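Local coordinates for protein membrane-bound lytic murein transglycosylase A (Burkholderia pseudomallei, PDB 6QK4) that probably cleaves the beta-1,4 bond between N-acetylmuramic acid and N-acetylglucosamine in peptidoglycan, leaving a 1,6-anhydro ring on the muramic acid, at residues V33-D39 with V286-T290; Y86-F92 with M341-N347; Q91-N95 with G314-A318. All coordinates share one frame; numbering follows the deposited sequence.

Interaction 1 of 3, residues V33-D39 with V286-T290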
loop_
_atom_site.group_PDB
_atom_site.type_symbol
_atom_site.label_atom_id
_atom_site.label_comp_id
_atom_site.label_asym_id
_atom_site.label_seq_id
_atom_site.Cartn_x
_atom_site.Cartn_y
_atom_site.Cartn_z
ATOM N N VAL A 33 18.499 2.982 19.182
ATOM C CA VAL A 33 17.453 2.492 18.252
ATOM C C VAL A 33 17.822 1.079 17.818
ATOM O O VAL A 33 18.751 0.881 17.021
ATOM C CB VAL A 33 17.305 3.462 17.072
ATOM C CG1 VAL A 33 16.219 2.967 16.001
ATOM C CG2 VAL A 33 16.997 4.854 17.575
ATOM N N PRO A 34 17.135 0.059 18.335
ATOM C CA PRO A 34 17.466 -1.310 17.985
ATOM C C PRO A 34 16.902 -1.533 16.594
ATOM O O PRO A 34 15.731 -1.241 16.287
ATOM C CB PRO A 34 16.753 -2.140 19.057
ATOM C CG PRO A 34 15.599 -1.287 19.467
ATOM C CD PRO A 34 15.960 0.155 19.216
ATOM N N GLY A 35 17.759 -1.907 15.743
ATOM C CA GLY A 35 17.397 -2.133 14.382
ATOM C C GLY A 35 17.986 -1.112 13.454
ATOM O O GLY A 35 18.076 -1.390 12.267
ATOM N N TRP A 36 18.510 0.002 13.969
ATOM C CA TRP A 36 19.011 1.049 13.056
ATOM C C TRP A 36 20.059 0.473 12.100
ATOM O O TRP A 36 20.054 0.773 10.906
ATOM C CB TRP A 36 19.574 2.215 13.875
ATOM C CG TRP A 36 20.276 3.307 13.151
ATOM C CD1 TRP A 36 21.564 3.758 13.341
ATOM C CD2 TRP A 36 19.692 4.149 12.159
ATOM N NE1 TRP A 36 21.794 4.850 12.528
ATOM C CE2 TRP A 36 20.665 5.073 11.759
ATOM C CE3 TRP A 36 18.442 4.156 11.522
ATOM C CZ2 TRP A 36 20.446 6.046 10.757
ATOM C CZ3 TRP A 36 18.197 5.191 10.538
ATOM C CH2 TRP A 36 19.186 6.102 10.169
ATOM N N GLN A 37 21.004 -0.329 12.608
ATOM C CA GLN A 37 22.030 -0.859 11.703
ATOM C C GLN A 37 21.526 -1.959 10.791
ATOM O O GLN A 37 22.218 -2.299 9.808
ATOM C CB GLN A 37 23.209 -1.395 12.534
ATOM C CG GLN A 37 23.737 -0.326 13.440
ATOM C CD GLN A 37 24.520 0.747 12.708
ATOM O OE1 GLN A 37 24.786 0.662 11.524
ATOM N NE2 GLN A 37 24.924 1.776 13.446
ATOM N N ASP A 38 20.340 -2.545 11.083
ATOM C CA ASP A 38 19.767 -3.596 10.249
ATOM C C ASP A 38 19.149 -3.056 8.945
ATOM O O ASP A 38 19.012 -3.805 7.950
ATOM C CB ASP A 38 18.730 -4.327 11.076
ATOM C CG ASP A 38 19.336 -5.098 12.216
ATOM O OD1 ASP A 38 20.323 -5.853 11.947
ATOM O OD2 ASP A 38 18.755 -4.998 13.339
ATOM N N ASP A 39 18.838 -1.780 8.904
ATOM C CA ASP A 39 18.305 -1.191 7.683
ATOM C C ASP A 39 19.460 -0.796 6.757
ATOM O O ASP A 39 20.362 -0.037 7.154
ATOM C CB ASP A 39 17.452 0.029 8.053
ATOM C CG ASP A 39 16.731 0.640 6.811
ATOM O OD1 ASP A 39 16.841 0.072 5.696
ATOM O OD2 ASP A 39 16.057 1.668 6.982
ATOM N N VAL A 286 10.126 8.180 10.352
ATOM C CA VAL A 286 9.789 7.230 11.409
ATOM C C VAL A 286 10.721 6.036 11.233
ATOM O O VAL A 286 10.807 5.475 10.133
ATOM C CB VAL A 286 8.334 6.715 11.324
ATOM C CG1 VAL A 286 8.024 5.734 12.510
ATOM C CG2 VAL A 286 7.345 7.891 11.366
ATOM N N PHE A 287 11.401 5.611 12.325
ATOM C CA PHE A 287 12.107 4.348 12.234
ATOM C C PHE A 287 11.151 3.279 12.730
ATOM O O PHE A 287 10.633 3.390 13.853
ATOM C CB PHE A 287 13.435 4.331 13.021
ATOM C CG PHE A 287 14.259 3.126 12.609
ATOM C CD1 PHE A 287 14.920 3.136 11.392
ATOM C CD2 PHE A 287 14.224 1.945 13.342
ATOM C CE1 PHE A 287 15.607 2.072 10.945
ATOM C CE2 PHE A 287 14.921 0.792 12.867
ATOM C CZ PHE A 287 15.579 0.848 11.643
ATOM N N LEU A 288 10.849 2.307 11.853
ATOM C CA LEU A 288 9.845 1.292 12.093
ATOM C C LEU A 288 10.538 -0.047 12.353
ATOM O O LEU A 288 11.313 -0.501 11.529
ATOM C CB LEU A 288 8.905 1.215 10.862
ATOM C CG LEU A 288 7.681 0.325 11.000
ATOM C CD1 LEU A 288 6.786 0.737 12.172
ATOM C CD2 LEU A 288 6.866 0.353 9.662
ATOM N N GLN A 289 10.205 -0.680 13.476
ATOM C CA GLN A 289 10.687 -2.017 13.787
ATOM C C GLN A 289 9.475 -2.929 13.804
ATOM O O GLN A 289 8.545 -2.693 14.583
ATOM C CB GLN A 289 11.375 -1.995 15.146
ATOM C CG GLN A 289 11.838 -3.445 15.570
ATOM C CD GLN A 289 12.554 -3.398 16.910
ATOM O OE1 GLN A 289 12.369 -2.451 17.698
ATOM N NE2 GLN A 289 13.384 -4.391 17.168
ATOM N N THR A 290 9.476 -3.947 12.937
ATOM C CA THR A 290 8.303 -4.825 12.801
ATOM C C THR A 290 8.796 -6.179 12.226
ATOM O O THR A 290 9.974 -6.525 12.394
ATOM C CB THR A 290 7.182 -4.097 12.014
ATOM O OG1 THR A 290 6.036 -4.948 11.999
ATOM C CG2 THR A 290 7.547 -3.840 10.526
#
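The ring of Phe287 pushes from its strand into the bend of 33-39 and accounts for most of the packing. CG of Phe287 lies anti to the backbone N (chi1 -166°), which carries the ring in among Val33, Gly35, Trp36 and Asp39. Trp36 turns its six-membered ring edge-on to the face of Phe287 in an offset T-shaped pair, planes at 75° and centroids 5.6 Å apart, with CE3 of Trp36 3.6 Å from CE1 of Phe287. Val33 CG1 comes within 3.5 Å of Phe287 CD2, while CB of Asp39 sits at the ring edge. In the type II beta turn from Val33 to Trp36, Gly35 at phi 111° takes the glycine position, its carbonyl O 3.4 Å from Phe287 CZ. The packing is thinner at exposed Pro34, whose CG is 3.9 Å from Gln289 OE1 and whose buried carbonyl O has no polar partner. Asp39 OD2 forms a salt bridge with Arg271 and accepts from Leu302 N. The N-terminal loop thus packs on the 3D domain: Trp36 reaches helix 76-86 through Glu84 and a cation-pi contact with Arg80, while strand 285-291 of that domain runs between strands 298-307 and 336-346.

Interaction 2 of 3, residues Y86-F92 with M341-N347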
loop_
_atom_site.group_PDB
_atom_site.type_symbol
_atom_site.label_atom_id
_atom_site.label_comp_id
_atom_site.label_asym_id
_atom_site.label_seq_id
_atom_site.Cartn_x
_atom_site.Cartn_y
_atom_site.Cartn_z
ATOM N N TYR A 86 21.678 15.104 11.449
ATOM C CA TYR A 86 20.681 16.152 11.319
ATOM C C TYR A 86 19.407 15.897 12.105
ATOM O O TYR A 86 18.582 16.815 12.208
ATOM C CB TYR A 86 20.353 16.384 9.838
ATOM C CG TYR A 86 21.446 17.186 9.175
ATOM C CD1 TYR A 86 22.572 16.561 8.635
ATOM C CD2 TYR A 86 21.335 18.573 9.065
ATOM C CE1 TYR A 86 23.613 17.340 8.005
ATOM C CE2 TYR A 86 22.352 19.326 8.459
ATOM C CZ TYR A 86 23.477 18.686 7.938
ATOM O OH TYR A 86 24.493 19.409 7.323
ATOM N N PHE A 87 19.232 14.685 12.673
ATOM C CA PHE A 87 17.976 14.355 13.329
ATOM C C PHE A 87 18.252 13.696 14.654
ATOM O O PHE A 87 19.287 13.046 14.840
ATOM C CB PHE A 87 17.094 13.346 12.464
ATOM C CG PHE A 87 16.600 13.951 11.179
ATOM C CD1 PHE A 87 17.409 13.950 10.050
ATOM C CD2 PHE A 87 15.336 14.506 11.124
ATOM C CE1 PHE A 87 16.986 14.586 8.830
ATOM C CE2 PHE A 87 14.862 15.155 9.940
ATOM C CZ PHE A 87 15.715 15.160 8.752
ATOM N N THR A 88 17.306 13.857 15.567
ATOM C CA THR A 88 17.274 13.106 16.804
ATOM C C THR A 88 16.102 12.130 16.797
ATOM O O THR A 88 14.973 12.547 16.501
ATOM C CB THR A 88 17.139 14.075 17.999
ATOM O OG1 THR A 88 18.328 14.898 18.051
ATOM C CG2 THR A 88 17.098 13.290 19.330
ATOM N N PRO A 89 16.305 10.878 17.180
ATOM C CA PRO A 89 15.165 9.961 17.282
ATOM C C PRO A 89 14.474 10.005 18.644
ATOM O O PRO A 89 15.113 10.101 19.690
ATOM C CB PRO A 89 15.829 8.594 17.027
ATOM C CG PRO A 89 17.257 8.745 17.717
ATOM C CD PRO A 89 17.585 10.249 17.574
ATOM N N PHE A 90 13.134 9.904 18.635
ATOM C CA PHE A 90 12.333 9.933 19.855
ATOM C C PHE A 90 11.505 8.667 19.919
ATOM O O PHE A 90 10.631 8.454 19.069
ATOM C CB PHE A 90 11.372 11.121 19.936
ATOM C CG PHE A 90 12.070 12.452 20.168
ATOM C CD1 PHE A 90 12.814 13.008 19.146
ATOM C CD2 PHE A 90 11.942 13.169 21.388
ATOM C CE1 PHE A 90 13.481 14.215 19.306
ATOM C CE2 PHE A 90 12.589 14.414 21.527
ATOM C CZ PHE A 90 13.368 14.905 20.490
ATOM N N GLN A 91 11.749 7.853 20.930
ATOM C CA GLN A 91 10.878 6.678 21.137
ATOM C C GLN A 91 9.421 7.124 21.313
ATOM O O GLN A 91 9.141 8.056 22.067
ATOM C CB GLN A 91 11.407 5.894 22.370
ATOM C CG GLN A 91 10.406 4.868 22.908
ATOM C CD GLN A 91 10.771 4.450 24.299
ATOM O OE1 GLN A 91 11.576 3.538 24.476
ATOM N NE2 GLN A 91 10.193 5.107 25.284
ATOM N N PHE A 92 8.485 6.512 20.545
ATOM C CA PHE A 92 7.103 6.991 20.447
ATOM C C PHE A 92 6.162 6.014 21.131
ATOM O O PHE A 92 6.156 4.814 20.798
ATOM C CB PHE A 92 6.740 7.104 18.976
ATOM C CG PHE A 92 5.383 7.704 18.711
ATOM C CD1 PHE A 92 4.993 8.870 19.348
ATOM C CD2 PHE A 92 4.528 7.108 17.793
ATOM C CE1 PHE A 92 3.730 9.462 19.052
ATOM C CE2 PHE A 92 3.257 7.675 17.537
ATOM C CZ PHE A 92 2.871 8.850 18.153
ATOM N N MET A 341 7.997 2.193 17.050
ATOM C CA MET A 341 8.324 3.403 16.278
ATOM C C MET A 341 9.215 4.347 17.061
ATOM O O MET A 341 9.064 4.486 18.281
ATOM C CB MET A 341 7.053 4.217 15.896
ATOM C CG MET A 341 6.295 3.515 14.852
ATOM S SD MET A 341 4.812 4.616 14.608
ATOM C CE MET A 341 4.072 3.711 13.260
ATOM N N TRP A 342 10.118 5.011 16.333
ATOM C CA TRP A 342 10.787 6.232 16.769
ATOM C C TRP A 342 10.508 7.323 15.750
ATOM O O TRP A 342 10.708 7.109 14.543
ATOM C CB TRP A 342 12.317 6.031 16.853
ATOM C CG TRP A 342 12.703 4.991 17.901
ATOM C CD1 TRP A 342 13.258 5.256 19.125
ATOM C CD2 TRP A 342 12.513 3.543 17.847
ATOM N NE1 TRP A 342 13.442 4.046 19.837
ATOM C CE2 TRP A 342 12.946 3.015 19.085
ATOM C CE3 TRP A 342 11.956 2.666 16.888
ATOM C CZ2 TRP A 342 12.947 1.624 19.366
ATOM C CZ3 TRP A 342 11.891 1.261 17.198
ATOM C CH2 TRP A 342 12.407 0.776 18.431
ATOM N N LEU A 343 10.083 8.505 16.221
ATOM C CA LEU A 343 9.894 9.653 15.334
ATOM C C LEU A 343 11.182 10.464 15.285
ATOM O O LEU A 343 11.822 10.690 16.321
ATOM C CB LEU A 343 8.756 10.531 15.851
ATOM C CG LEU A 343 7.388 9.901 16.093
ATOM C CD1 LEU A 343 6.294 10.977 16.139
ATOM C CD2 LEU A 343 6.982 8.943 15.038
ATOM N N LEU A 344 11.592 10.862 14.102
ATOM C CA LEU A 344 12.767 11.716 13.973
ATOM C C LEU A 344 12.326 13.180 13.903
ATOM O O LEU A 344 11.384 13.506 13.192
ATOM C CB LEU A 344 13.547 11.410 12.699
ATOM C CG LEU A 344 14.397 10.122 12.652
ATOM C CD1 LEU A 344 13.595 8.922 12.823
ATOM C CD2 LEU A 344 15.087 10.086 11.355
ATOM N N PHE A 345 13.070 14.061 14.590
ATOM C CA PHE A 345 12.800 15.500 14.465
ATOM C C PHE A 345 14.105 16.168 14.089
ATOM O O PHE A 345 15.142 15.809 14.645
ATOM C CB PHE A 345 12.270 16.088 15.773
ATOM C CG PHE A 345 10.867 15.669 16.044
ATOM C CD1 PHE A 345 9.807 16.355 15.464
ATOM C CD2 PHE A 345 10.607 14.538 16.821
ATOM C CE1 PHE A 345 8.487 15.933 15.653
ATOM C CE2 PHE A 345 9.321 14.099 17.025
ATOM C CZ PHE A 345 8.234 14.778 16.441
ATOM N N PRO A 346 14.100 17.158 13.203
ATOM C CA PRO A 346 15.383 17.764 12.798
ATOM C C PRO A 346 16.022 18.570 13.917
ATOM O O PRO A 346 15.334 19.266 14.659
ATOM C CB PRO A 346 15.008 18.672 11.633
ATOM C CG PRO A 346 13.572 18.794 11.659
ATOM C CD PRO A 346 13.007 17.553 12.306
ATOM N N ASN A 347 17.346 18.458 14.015
ATOM C CA ASN A 347 18.083 19.170 15.067
ATOM C C ASN A 347 17.934 20.673 14.923
ATOM O O ASN A 347 17.694 21.366 15.924
ATOM C CB ASN A 347 19.561 18.764 15.052
ATOM C CG ASN A 347 19.749 17.344 15.475
ATOM O OD1 ASN A 347 18.909 16.801 16.201
ATOM N ND2 ASN A 347 20.837 16.711 15.035
HETATM O O HOH W 1 21.797 14.063 16.063
HETATM O O HOH W 2 6.834 2.398 19.761
#
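Leu343 lays its CD1 methyl over one face of the Phe92 ring, 4.2 Å from the centroid, a CH-pi contact. Met341 SD meets the same ring at its edge, a Met-aromatic contact, 4.1 Å from Phe92 CD2. On the face shared with Leu343, Phe345 turns its edge to the face of Phe90, an offset T-shaped pair with planes at 88° and centroids 5.4 Å apart. Trp342 lies on the other face with Pro89 and Gln91, its CD1 3.4 Å from Gln91 CA. These side chains project from antiparallel strands 87-92 and 336-346, the latter in the 3D domain, where Thr88-Phe345 and Phe90-Leu343 are hydrogen-bonded pairs and Phe87-Pro346, Pro89-Leu344 and Gln91-Trp342 non-hydrogen-bonded ones. Both prolines fall where this pair needs no N-H; Pro89 bonds through its backbone to Val28 and packs on Trp30, just after strand 25-27. A water links Phe92 O to Met341 N at one end. At the other, Asn347 N binds Tyr86 O almost straight (2.7 Å, 175°). Thr88 chi1 of -64° sets OG1 beside its own backbone N, from where it donates to Asn347 OD1 in the carbonyl plane at 2.7 Å. A second water joins Asn347 ND2 to Phe87 O.

Interaction 3 of 3, residues Q91-N95 with G314-A318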
loop_
_atom_site.group_PDB
_atom_site.type_symbol
_atom_site.label_atom_id
_atom_site.label_comp_id
_atom_site.label_asym_id
_atom_site.label_seq_id
_atom_site.Cartn_x
_atom_site.Cartn_y
_atom_site.Cartn_z
ATOM N N GLN A 91 11.749 7.853 20.930
ATOM C CA GLN A 91 10.878 6.678 21.137
ATOM C C GLN A 91 9.421 7.124 21.313
ATOM O O GLN A 91 9.141 8.056 22.067
ATOM C CB GLN A 91 11.407 5.894 22.370
ATOM C CG GLN A 91 10.406 4.868 22.908
ATOM C CD GLN A 91 10.771 4.450 24.299
ATOM O OE1 GLN A 91 11.576 3.538 24.476
ATOM N NE2 GLN A 91 10.193 5.107 25.284
ATOM N N PHE A 92 8.485 6.512 20.545
ATOM C CA PHE A 92 7.103 6.991 20.447
ATOM C C PHE A 92 6.162 6.014 21.131
ATOM O O PHE A 92 6.156 4.814 20.798
ATOM C CB PHE A 92 6.740 7.104 18.976
ATOM C CG PHE A 92 5.383 7.704 18.711
ATOM C CD1 PHE A 92 4.993 8.870 19.348
ATOM C CD2 PHE A 92 4.528 7.108 17.793
ATOM C CE1 PHE A 92 3.730 9.462 19.052
ATOM C CE2 PHE A 92 3.257 7.675 17.537
ATOM C CZ PHE A 92 2.871 8.850 18.153
ATOM N N ALA A 93 5.392 6.503 22.102
ATOM C CA ALA A 93 4.442 5.638 22.779
ATOM C C ALA A 93 2.989 6.025 22.513
ATOM O O ALA A 93 2.661 7.192 22.234
ATOM C CB ALA A 93 4.699 5.644 24.287
ATOM N N ASN A 94 2.119 5.023 22.626
ATOM C CA ASN A 94 0.673 5.248 22.659
ATOM C C ASN A 94 0.278 6.095 23.877
ATOM O O ASN A 94 0.996 6.191 24.865
ATOM C CB ASN A 94 -0.054 3.906 22.728
ATOM C CG ASN A 94 0.042 3.145 21.442
ATOM O OD1 ASN A 94 -0.313 3.680 20.391
ATOM N ND2 ASN A 94 0.558 1.901 21.508
ATOM N N ASN A 95 -0.904 6.708 23.817
ATOM C CA ASN A 95 -1.242 7.582 24.955
ATOM C C ASN A 95 -1.485 6.792 26.243
ATOM O O ASN A 95 -1.391 7.363 27.351
ATOM C CB ASN A 95 -2.462 8.443 24.611
ATOM C CG ASN A 95 -2.088 9.627 23.698
ATOM O OD1 ASN A 95 -1.080 10.314 23.926
ATOM N ND2 ASN A 95 -2.895 9.851 22.653
ATOM N N GLY A 314 -4.937 5.899 15.498
ATOM C CA GLY A 314 -4.322 5.555 16.756
ATOM C C GLY A 314 -2.970 6.212 16.914
ATOM O O GLY A 314 -2.638 7.189 16.219
ATOM N N GLY A 315 -2.154 5.664 17.806
ATOM C CA GLY A 315 -0.857 6.257 18.075
ATOM C C GLY A 315 0.214 5.547 17.271
ATOM O O GLY A 315 0.602 5.921 16.150
ATOM N N VAL A 316 0.716 4.474 17.871
ATOM C CA VAL A 316 1.726 3.664 17.185
ATOM C C VAL A 316 0.940 2.810 16.231
ATOM O O VAL A 316 0.476 1.711 16.577
ATOM C CB VAL A 316 2.544 2.810 18.170
ATOM C CG1 VAL A 316 3.645 1.961 17.403
ATOM C CG2 VAL A 316 3.222 3.732 19.246
ATOM N N ARG A 317 0.764 3.310 15.020
ATOM C CA ARG A 317 -0.093 2.652 14.033
ATOM C C ARG A 317 0.416 3.064 12.657
ATOM O O ARG A 317 0.543 4.277 12.394
ATOM C CB ARG A 317 -1.533 3.132 14.220
ATOM C CG ARG A 317 -2.500 2.441 13.270
ATOM C CD ARG A 317 -2.676 0.923 13.666
ATOM N NE ARG A 317 -3.717 0.352 12.751
ATOM C CZ ARG A 317 -3.491 -0.193 11.550
ATOM N NH1 ARG A 317 -2.277 -0.335 11.097
ATOM N NH2 ARG A 317 -4.504 -0.591 10.770
ATOM N N ALA A 318 0.615 2.102 11.751
ATOM C CA ALA A 318 1.057 2.493 10.421
ATOM C C ALA A 318 0.486 1.539 9.373
ATOM O O ALA A 318 0.322 0.323 9.633
ATOM C CB ALA A 318 2.586 2.524 10.369
HETATM O O HOH W 3 -2.930 3.331 19.124
HETATM O O HOH W 4 -1.526 1.236 18.598
#
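Val316 overlaps the end of strand 87-92 with its CG2 methyl, which lies 3.5 Å from Phe92 O and 3.9 Å from Phe92 CD2. CG2 stands beside the backbone N while CG1 is anti to it (chi1 -179°), and this rotation turns CG2 toward 92-94. The Phe92 and Val316 side chains run antiparallel alongside each other, and the carbonyl O of Gly315 meets the Phe92 ring at its edge, 3.5 Å from CE2. The Asn94 side chain lies across the valine, roughly perpendicular to it, and accepts from its backbone: Val316 N to Asn94 OD1 is 2.8 Å and nearly straight (174°), with the donor tilted 34° from the carbonyl plane. The contact thus joins the loop leaving strand 87-92 to the loop leading into strand 317-324 of the 3D domain, a family grouped with the double-psi beta barrels. Gly315 comes so close to the amide that its CA is 3.5 Å from Asn94 OD1, a closeness that its lack of a side chain permits. OD1 also takes hydrogens from two waters: one accepts from Gly315 N, while the other, at a longer 3.3 Å from OD1, donates to Val316 O. Three donors therefore converge on this oxygen, probably holding the amide in its rotation together with a hydrogen bond from Asn94 ND2 to Thr98 OG1. Arg24 binds Ala93 O, and Met341 packs on Val316.

From the N terminus, the loop 33-39 after strand 25-27 comes first, and interaction 1 closes 246 intervening residues onto strand 285-291. Strand 87-92 follows and starts two contacts: its end and the loop beyond it meet 314-318 in interaction 3, and its length pairs with 341-347 near the C terminus in interaction 2. Interaction 1 crosses both others along the chain; interactions 2 and 3 share Gln91 and Phe92, the loop of 218 residues lying inside that of 248. Interactions 1 and 2 meet through neighbouring strands 285-291 and 336-346, where Phe287 N probably bonds Trp342 O. Met341 links interactions 2 and 3 by packing on Ala318. Together they tie the N-terminal region to the 3D domain.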